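Local coordinates for protein beta-lactamase Mb2281c (Mycobacterium bovis, PDB 3I7J) that probably acts as a serine hydrolase of the beta-lactamase and penicillin-binding-protein family, at residues A[69-72]-A[73-76]; A[100-103]-A[104-107]; A[46-49]-A[50-53]. All blocks are in the same frame, centred on the assembly; numbering follows the deposited sequence.

Interaction 1: A[69-72]-A[73-76]; sequences GSTV and RHLL
T71 OG1 is gripped from several directions: H74 ND1 lies 2.7 Å from T71 OG1, a water sits at a similar distance, and the backbone oxygen of L61 is a further hydrogen-bond partner. The hydroxyl oxygen lies at the edge of the imidazole, in its plane. T71 brings it to that edge by setting OG1 between its own backbone N and carbonyl carbon (chi1 67°). The water that T71 OG1 holds also accepts a weak bond from R73 NE, and R73 NH1 of the same guanidinium is hydrogen-bonded to Q181. S70 CA lies over one face of the H74 ring, toward its rim, 4.2 Å from the ring centroid and 20° off the normal, a CH-pi contact; the F182 ring also meets H74. S70 OG passes 3.6 Å from H74 CB and is itself hydrogen-bonded to the backbone of A65. In the backbone, L75 N donates to T71 O over 3.1 Å in the carbonyl plane, and L76 N reaches V72 O at 3.0 Å with a C=O...N angle of 162°. The side chains of V72 and L76 lie side by side, V72 CG1 3.9 Å from L76 CD1, and both touch L107 of helix 101-115. T71 thus occupies the N-cap of the short helix 72-76, with H74, three residues on, meeting its hydroxyl: a polar helix start within the helical region of a beta-lactamase-type fold.

Interaction 2: A[100-103]-A[104-107]; sequences SNYG and FTVL
The first turn of helix 101-115 opens with an N-cap serine: S100 OG, anti to its own backbone nitrogen (chi1 175°), accepts from G103 N at 2.9 Å, while a second hydrogen bond ties the same hydroxyl to the backbone oxygen of A83. Beyond the cap, Y102 and T105 meet across the turn at about a right angle. T105 OG1 stands 3.1 Å above the plane of the Y102 ring, displaced toward its rim, with Y102 CD2 the nearest ring atom. The same hydroxyl is modelled as donating to Y102 O, although the separation of T105 OG1 and Y102 O, 2.5 Å, is very short, and its exact length is doubtful. Y102 O also receives V106 N at 3.0 Å, with an N-H...O angle of 161°, which is the regular i to i+4 bond of an alpha helix. In this beta-lactamase-type fold the helix packs on both helix 72-76, through V106 and L107, and helix 42-56, through F104 and L107. V106 CG2 approaches Y102 CE1 to 3.3 Å, a tight apolar touch made obliquely, and L82 of the neighbouring loop also rests on both residues. N101 O takes two donors: T105 N in the carbonyl plane at 3.2 Å, and F104 N from 56° out of that plane. The F104 ring, for its part, lies nearly parallel to the ring of H78, and L107 CD2 sits 4.3 Å above its plane, over the centre.

Interaction 3: A[46-49]-A[50-53]; sequences VARA and AQVA
A50 begins the second half of a regular alpha-helical run within helix 42-56, the helix at whose start S40 and K43 form a probable SxxK motif, as in serine beta-lactamases. A50 N donates to V46 O over 2.9 Å, and its methyl group touches L107 of helix 101-115. Q51 follows: its N bonds to A47 O at 2.9 Å, and its side chain, with CG anti to the carbonyl carbon (chi1 -76°) and extended beyond, carries the amide to R48. There the amide oxygen meets the arginine, while Q51 NE2 is satisfied by the backbone oxygen of L202. V52 N reaches R48 O at 3.0 Å, and the side chain of V52 packs on A126 of helix 119-131. A53 N completes the i to i+4 series to A49 O at 3.0 Å. Bends at chi2 and chi3 bring R48 NH2 toward Q51; the buried guanidinium is also held, among others, by a salt bridge from NE to D162. The bond between R48 NH2 and Q51 OE1 measures 2.9 Å and lies in the amide's carbonyl plane, but Q51 OE1 is tilted 18° from the guanidinium plane, and the two groups stand 72° apart.

Along the chain interaction 3 comes first, on helix 42-56, then interaction 1 at the start of helix 72-76, and interaction 2 at the start of helix 101-115; all three belong to the same beta-lactamase-type fold. The centres of interactions 1 and 2 are about 10 Å apart, and each lies about 13 Å from that of interaction 3. Apolar side chains join them: L76 CD2 lies 3.4 Å from L107 CD2 and 3.9 Å from A50 CB, and F104 CD2 reaches V46 CG1 at 3.9 Å. Three helices thus share one apolar seam, which packs the helix that starts just after the probable SxxK serine, and carries its lysine, against the other two.

Interaction 1: A[69-72]-A[73-76]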
ATOM      1  N   GLY A  69      -9.422   7.127  22.412  1.00 17.33           N
ATOM      2  CA  GLY A  69      -8.842   5.807  22.563  1.00  9.58           C
ATOM      3  C   GLY A  69      -8.129   5.352  21.302  1.00 14.68           C
ATOM      4  O   GLY A  69      -7.522   4.287  21.275  1.00 21.26           O
ATOM      5  N   SER A  70      -8.198   6.155  20.248  1.00 13.26           N
ATOM      6  CA  SER A  70      -7.537   5.805  18.994  1.00 17.11           C
ATOM      7  C   SER A  70      -6.175   6.509  18.908  1.00 14.34           C
ATOM      8  O   SER A  70      -5.994   7.589  19.476  1.00 16.47           O
ATOM      9  CB  SER A  70      -8.429   6.200  17.810  1.00 15.11           C
ATOM     10  OG  SER A  70      -7.761   6.025  16.571  1.00 17.12           O
ATOM     11  N   THR A  71      -5.221   5.892  18.213  1.00 11.75           N
ATOM     12  CA  THR A  71      -3.878   6.455  18.061  1.00 10.62           C
ATOM     13  C   THR A  71      -3.431   6.395  16.596  1.00 14.62           C
ATOM     14  O   THR A  71      -4.145   5.883  15.733  1.00 11.80           O
ATOM     15  CB  THR A  71      -2.831   5.683  18.909  1.00 14.25           C
ATOM     16  OG1 THR A  71      -2.670   4.358  18.390  1.00 12.36           O
ATOM     17  CG2 THR A  71      -3.275   5.589  20.380  1.00  8.96           C
ATOM     18  N   VAL A  72      -2.248   6.928  16.319  1.00 10.41           N
ATOM     19  CA  VAL A  72      -1.696   6.893  14.978  1.00 10.61           C
ATOM     20  C   VAL A  72      -1.649   5.431  14.492  1.00 14.16           C
ATOM     21  O   VAL A  72      -2.014   5.147  13.349  1.00  8.99           O
ATOM     22  CB  VAL A  72      -0.280   7.553  14.963  1.00 13.28           C
ATOM     23  CG1 VAL A  72       0.466   7.232  13.675  1.00  9.40           C
ATOM     24  CG2 VAL A  72      -0.438   9.077  15.093  1.00  8.78           C
ATOM     25  N   ARG A  73      -1.245   4.507  15.366  1.00  9.60           N
ATOM     26  CA  ARG A  73      -1.172   3.088  15.005  1.00 13.97           C
ATOM     27  C   ARG A  73      -2.527   2.513  14.580  1.00 15.25           C
ATOM     28  O   ARG A  73      -2.582   1.687  13.668  1.00 15.62           O
ATOM     29  CB  ARG A  73      -0.626   2.244  16.168  1.00 12.78           C
ATOM     30  CG  ARG A  73      -0.311   0.789  15.781  1.00 12.87           C
ATOM     31  CD  ARG A  73      -0.224  -0.124  17.004  1.00 15.31           C
ATOM     32  NE  ARG A  73       0.710   0.395  17.995  1.00 24.85           N
ATOM     33  CZ  ARG A  73       2.028   0.245  17.937  1.00 25.10           C
ATOM     34  NH1 ARG A  73       2.580  -0.427  16.932  1.00 32.39           N
ATOM     35  NH2 ARG A  73       2.795   0.782  18.879  1.00 20.30           N
ATOM     36  N   HIS A  74      -3.610   2.926  15.246  1.00  9.08           N
ATOM     37  CA  HIS A  74      -4.947   2.438  14.901  1.00 11.51           C
ATOM     38  C   HIS A  74      -5.344   2.958  13.530  1.00 10.99           C
ATOM     39  O   HIS A  74      -6.013   2.268  12.759  1.00 14.20           O
ATOM     40  CB  HIS A  74      -6.022   2.909  15.896  1.00 11.00           C
ATOM     41  CG  HIS A  74      -5.874   2.357  17.279  1.00 10.42           C
ATOM     42  ND1 HIS A  74      -4.962   2.855  18.185  1.00 10.89           N
ATOM     43  CD2 HIS A  74      -6.560   1.387  17.932  1.00 11.79           C
ATOM     44  CE1 HIS A  74      -5.094   2.221  19.338  1.00  7.01           C
ATOM     45  NE2 HIS A  74      -6.058   1.326  19.209  1.00 13.03           N
ATOM     46  N   LEU A  75      -4.957   4.193  13.230  1.00  8.65           N
ATOM     47  CA  LEU A  75      -5.297   4.773  11.941  1.00  4.57           C
ATOM     48  C   LEU A  75      -4.580   4.041  10.813  1.00 11.33           C
ATOM     49  O   LEU A  75      -5.186   3.724   9.788  1.00 11.87           O
ATOM     50  CB  LEU A  75      -4.955   6.258  11.927  1.00  1.93           C
ATOM     51  CG  LEU A  75      -5.746   7.051  12.972  1.00 14.42           C
ATOM     52  CD1 LEU A  75      -5.233   8.492  13.007  1.00  8.21           C
ATOM     53  CD2 LEU A  75      -7.236   7.023  12.615  1.00  6.80           C
ATOM     54  N   LEU A  76      -3.298   3.753  11.017  1.00 13.01           N
ATOM     55  CA  LEU A  76      -2.488   3.052  10.025  1.00 14.81           C
ATOM     56  C   LEU A  76      -2.961   1.624   9.766  1.00 12.96           C
ATOM     57  O   LEU A  76      -2.899   1.135   8.633  1.00 12.67           O
ATOM     58  CB  LEU A  76      -1.027   3.024  10.485  1.00 14.24           C
ATOM     59  CG  LEU A  76      -0.239   4.334  10.349  1.00 12.76           C
ATOM     60  CD1 LEU A  76       1.041   4.294  11.180  1.00  6.24           C
ATOM     61  CD2 LEU A  76       0.079   4.555   8.884  1.00 13.09           C
TER
HETATM   62  O   HOH W   1      -1.151   2.570  19.702  1.00 24.55           O

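Interaction 2: A[100-103]-A[104-107]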
ATOM      1  N   SER A 100     -10.560   1.884   6.094  1.00 15.02           N
ATOM      2  CA  SER A 100     -11.109   3.236   6.104  1.00  7.29           C
ATOM      3  C   SER A 100     -10.282   4.289   5.383  1.00 13.55           C
ATOM      4  O   SER A 100      -9.072   4.403   5.597  1.00  9.41           O
ATOM      5  CB  SER A 100     -11.330   3.698   7.546  1.00 12.43           C
ATOM      6  OG  SER A 100     -11.750   5.051   7.582  1.00  9.67           O
ATOM      7  N   ASN A 101     -10.943   5.052   4.514  1.00 12.82           N
ATOM      8  CA  ASN A 101     -10.282   6.142   3.805  1.00 11.41           C
ATOM      9  C   ASN A 101     -10.155   7.314   4.774  1.00 16.24           C
ATOM     10  O   ASN A 101      -9.092   7.917   4.877  1.00 11.40           O
ATOM     11  CB  ASN A 101     -11.107   6.620   2.608  1.00 16.70           C
ATOM     12  CG  ASN A 101     -10.972   5.720   1.385  1.00 22.25           C
ATOM     13  OD1 ASN A 101     -11.701   5.891   0.415  1.00 24.95           O
ATOM     14  ND2 ASN A 101     -10.039   4.772   1.423  1.00 11.29           N
ATOM     15  N   TYR A 102     -11.238   7.629   5.486  1.00  8.95           N
ATOM     16  CA  TYR A 102     -11.214   8.752   6.411  1.00 18.70           C
ATOM     17  C   TYR A 102     -10.181   8.542   7.514  1.00 13.53           C
ATOM     18  O   TYR A 102      -9.641   9.508   8.055  1.00 12.99           O
ATOM     19  CB  TYR A 102     -12.610   9.006   7.000  1.00 14.37           C
ATOM     20  CG  TYR A 102     -12.694  10.286   7.807  1.00 11.27           C
ATOM     21  CD1 TYR A 102     -12.617  10.259   9.196  1.00 10.87           C
ATOM     22  CD2 TYR A 102     -12.762  11.531   7.174  1.00 13.48           C
ATOM     23  CE1 TYR A 102     -12.596  11.436   9.939  1.00 16.22           C
ATOM     24  CE2 TYR A 102     -12.742  12.721   7.912  1.00 18.29           C
ATOM     25  CZ  TYR A 102     -12.655  12.663   9.293  1.00 17.22           C
ATOM     26  OH  TYR A 102     -12.607  13.824  10.035  1.00 21.83           O
ATOM     27  N   GLY A 103      -9.907   7.281   7.842  1.00 13.36           N
ATOM     28  CA  GLY A 103      -8.904   6.989   8.846  1.00  9.50           C
ATOM     29  C   GLY A 103      -7.564   7.542   8.379  1.00  9.67           C
ATOM     30  O   GLY A 103      -6.779   8.039   9.184  1.00 14.18           O
ATOM     31  N   PHE A 104      -7.298   7.478   7.075  1.00  8.33           N
ATOM     32  CA  PHE A 104      -6.039   7.994   6.554  1.00  7.23           C
ATOM     33  C   PHE A 104      -6.047   9.513   6.463  1.00  4.83           C
ATOM     34  O   PHE A 104      -4.990  10.140   6.489  1.00  8.11           O
ATOM     35  CB  PHE A 104      -5.701   7.373   5.188  1.00 11.16           C
ATOM     36  CG  PHE A 104      -4.736   6.212   5.268  1.00  3.32           C
ATOM     37  CD1 PHE A 104      -4.939   5.185   6.190  1.00  9.56           C
ATOM     38  CD2 PHE A 104      -3.631   6.142   4.425  1.00  2.20           C
ATOM     39  CE1 PHE A 104      -4.056   4.103   6.276  1.00  4.79           C
ATOM     40  CE2 PHE A 104      -2.738   5.064   4.497  1.00 10.08           C
ATOM     41  CZ  PHE A 104      -2.954   4.046   5.427  1.00  8.31           C
ATOM     42  N   THR A 105      -7.226  10.118   6.361  1.00 10.16           N
ATOM     43  CA  THR A 105      -7.273  11.574   6.311  1.00 17.57           C
ATOM     44  C   THR A 105      -6.940  12.101   7.697  1.00  6.25           C
ATOM     45  O   THR A 105      -6.239  13.099   7.821  1.00 13.50           O
ATOM     46  CB  THR A 105      -8.656  12.116   5.897  1.00 14.53           C
ATOM     47  OG1 THR A 105      -9.631  11.673   6.840  1.00 47.75           O
ATOM     48  CG2 THR A 105      -9.033  11.626   4.517  1.00  3.22           C
ATOM     49  N   VAL A 106      -7.445  11.440   8.740  1.00 11.55           N
ATOM     50  CA  VAL A 106      -7.146  11.880  10.104  1.00  9.11           C
ATOM     51  C   VAL A 106      -5.647  11.701  10.348  1.00 11.89           C
ATOM     52  O   VAL A 106      -5.012  12.512  11.033  1.00 12.23           O
ATOM     53  CB  VAL A 106      -7.955  11.091  11.169  1.00 12.29           C
ATOM     54  CG1 VAL A 106      -7.589  11.587  12.577  1.00  5.32           C
ATOM     55  CG2 VAL A 106      -9.451  11.303  10.941  1.00  4.61           C
ATOM     56  N   LEU A 107      -5.086  10.647   9.759  1.00 12.17           N
ATOM     57  CA  LEU A 107      -3.658  10.353   9.878  1.00 13.93           C
ATOM     58  C   LEU A 107      -2.846  11.473   9.227  1.00 16.14           C
ATOM     59  O   LEU A 107      -1.932  12.027   9.839  1.00 11.47           O
ATOM     60  CB  LEU A 107      -3.331   9.026   9.192  1.00 12.47           C
ATOM     61  CG  LEU A 107      -1.852   8.641   9.125  1.00 13.30           C
ATOM     62  CD1 LEU A 107      -1.321   8.440  10.538  1.00 10.94           C
ATOM     63  CD2 LEU A 107      -1.697   7.354   8.315  1.00 10.48           C
TER

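Interaction 3: A[46-49]-A[50-53]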
ATOM      1  N   VAL A  46       1.423   7.038   1.763  1.00 10.68           N
ATOM      2  CA  VAL A  46       1.079   7.841   2.927  1.00 10.37           C
ATOM      3  C   VAL A  46       1.556   7.136   4.189  1.00  9.61           C
ATOM      4  O   VAL A  46       2.056   7.779   5.117  1.00  9.99           O
ATOM      5  CB  VAL A  46      -0.453   8.081   3.004  1.00 12.55           C
ATOM      6  CG1 VAL A  46      -0.817   8.795   4.299  1.00  7.34           C
ATOM      7  CG2 VAL A  46      -0.903   8.910   1.808  1.00  9.82           C
ATOM      8  N   ALA A  47       1.403   5.815   4.224  1.00  4.99           N
ATOM      9  CA  ALA A  47       1.840   5.034   5.381  1.00  7.37           C
ATOM     10  C   ALA A  47       3.345   5.188   5.599  1.00 12.64           C
ATOM     11  O   ALA A  47       3.804   5.327   6.735  1.00  5.91           O
ATOM     12  CB  ALA A  47       1.501   3.571   5.183  1.00  5.50           C
ATOM     13  N   ARG A  48       4.114   5.160   4.514  1.00  6.35           N
ATOM     14  CA  ARG A  48       5.558   5.288   4.644  1.00  8.90           C
ATOM     15  C   ARG A  48       5.910   6.685   5.140  1.00 10.62           C
ATOM     16  O   ARG A  48       6.876   6.869   5.890  1.00 10.48           O
ATOM     17  CB  ARG A  48       6.252   5.017   3.313  1.00  4.49           C
ATOM     18  CG  ARG A  48       7.753   4.816   3.446  1.00  8.47           C
ATOM     19  CD  ARG A  48       8.050   3.628   4.335  1.00 10.06           C
ATOM     20  NE  ARG A  48       9.154   2.823   3.828  1.00  3.14           N
ATOM     21  CZ  ARG A  48       9.395   1.581   4.224  1.00 13.48           C
ATOM     22  NH1 ARG A  48      10.421   0.912   3.724  1.00 12.87           N
ATOM     23  NH2 ARG A  48       8.596   1.009   5.121  1.00 11.27           N
ATOM     24  N   ALA A  49       5.122   7.669   4.718  1.00  7.84           N
ATOM     25  CA  ALA A  49       5.336   9.046   5.143  1.00  7.90           C
ATOM     26  C   ALA A  49       5.049   9.151   6.645  1.00 17.13           C
ATOM     27  O   ALA A  49       5.772   9.834   7.378  1.00 14.46           O
ATOM     28  CB  ALA A  49       4.423   9.983   4.361  1.00  6.63           C
ATOM     29  N   ALA A  50       3.997   8.465   7.102  1.00 11.38           N
ATOM     30  CA  ALA A  50       3.642   8.474   8.526  1.00 10.15           C
ATOM     31  C   ALA A  50       4.705   7.740   9.355  1.00  8.21           C
ATOM     32  O   ALA A  50       4.932   8.065  10.519  1.00  6.03           O
ATOM     33  CB  ALA A  50       2.275   7.828   8.741  1.00  5.76           C
ATOM     34  N   GLN A  51       5.336   6.741   8.743  1.00  8.43           N
ATOM     35  CA  GLN A  51       6.382   5.978   9.398  1.00 12.45           C
ATOM     36  C   GLN A  51       7.618   6.864   9.565  1.00 11.87           C
ATOM     37  O   GLN A  51       8.275   6.837  10.605  1.00 15.66           O
ATOM     38  CB  GLN A  51       6.733   4.744   8.576  1.00 11.53           C
ATOM     39  CG  GLN A  51       5.712   3.616   8.686  1.00 11.07           C
ATOM     40  CD  GLN A  51       5.825   2.634   7.536  1.00 12.89           C
ATOM     41  OE1 GLN A  51       6.916   2.390   7.029  1.00 14.33           O
ATOM     42  NE2 GLN A  51       4.700   2.061   7.124  1.00  7.28           N
ATOM     43  N   VAL A  52       7.928   7.651   8.541  1.00  8.35           N
ATOM     44  CA  VAL A  52       9.067   8.550   8.612  1.00  8.48           C
ATOM     45  C   VAL A  52       8.800   9.588   9.708  1.00 16.38           C
ATOM     46  O   VAL A  52       9.701   9.939  10.465  1.00 13.97           O
ATOM     47  CB  VAL A  52       9.306   9.284   7.263  1.00  9.57           C
ATOM     48  CG1 VAL A  52      10.404  10.335   7.428  1.00  6.30           C
ATOM     49  CG2 VAL A  52       9.713   8.277   6.190  1.00  3.10           C
ATOM     50  N   ALA A  53       7.559  10.072   9.791  1.00 13.35           N
ATOM     51  CA  ALA A  53       7.191  11.066  10.800  1.00 10.13           C
ATOM     52  C   ALA A  53       7.398  10.537  12.224  1.00 14.94           C
ATOM     53  O   ALA A  53       7.832  11.278  13.114  1.00 13.20           O
ATOM     54  CB  ALA A  53       5.747  11.504  10.611  1.00 12.54           C
TER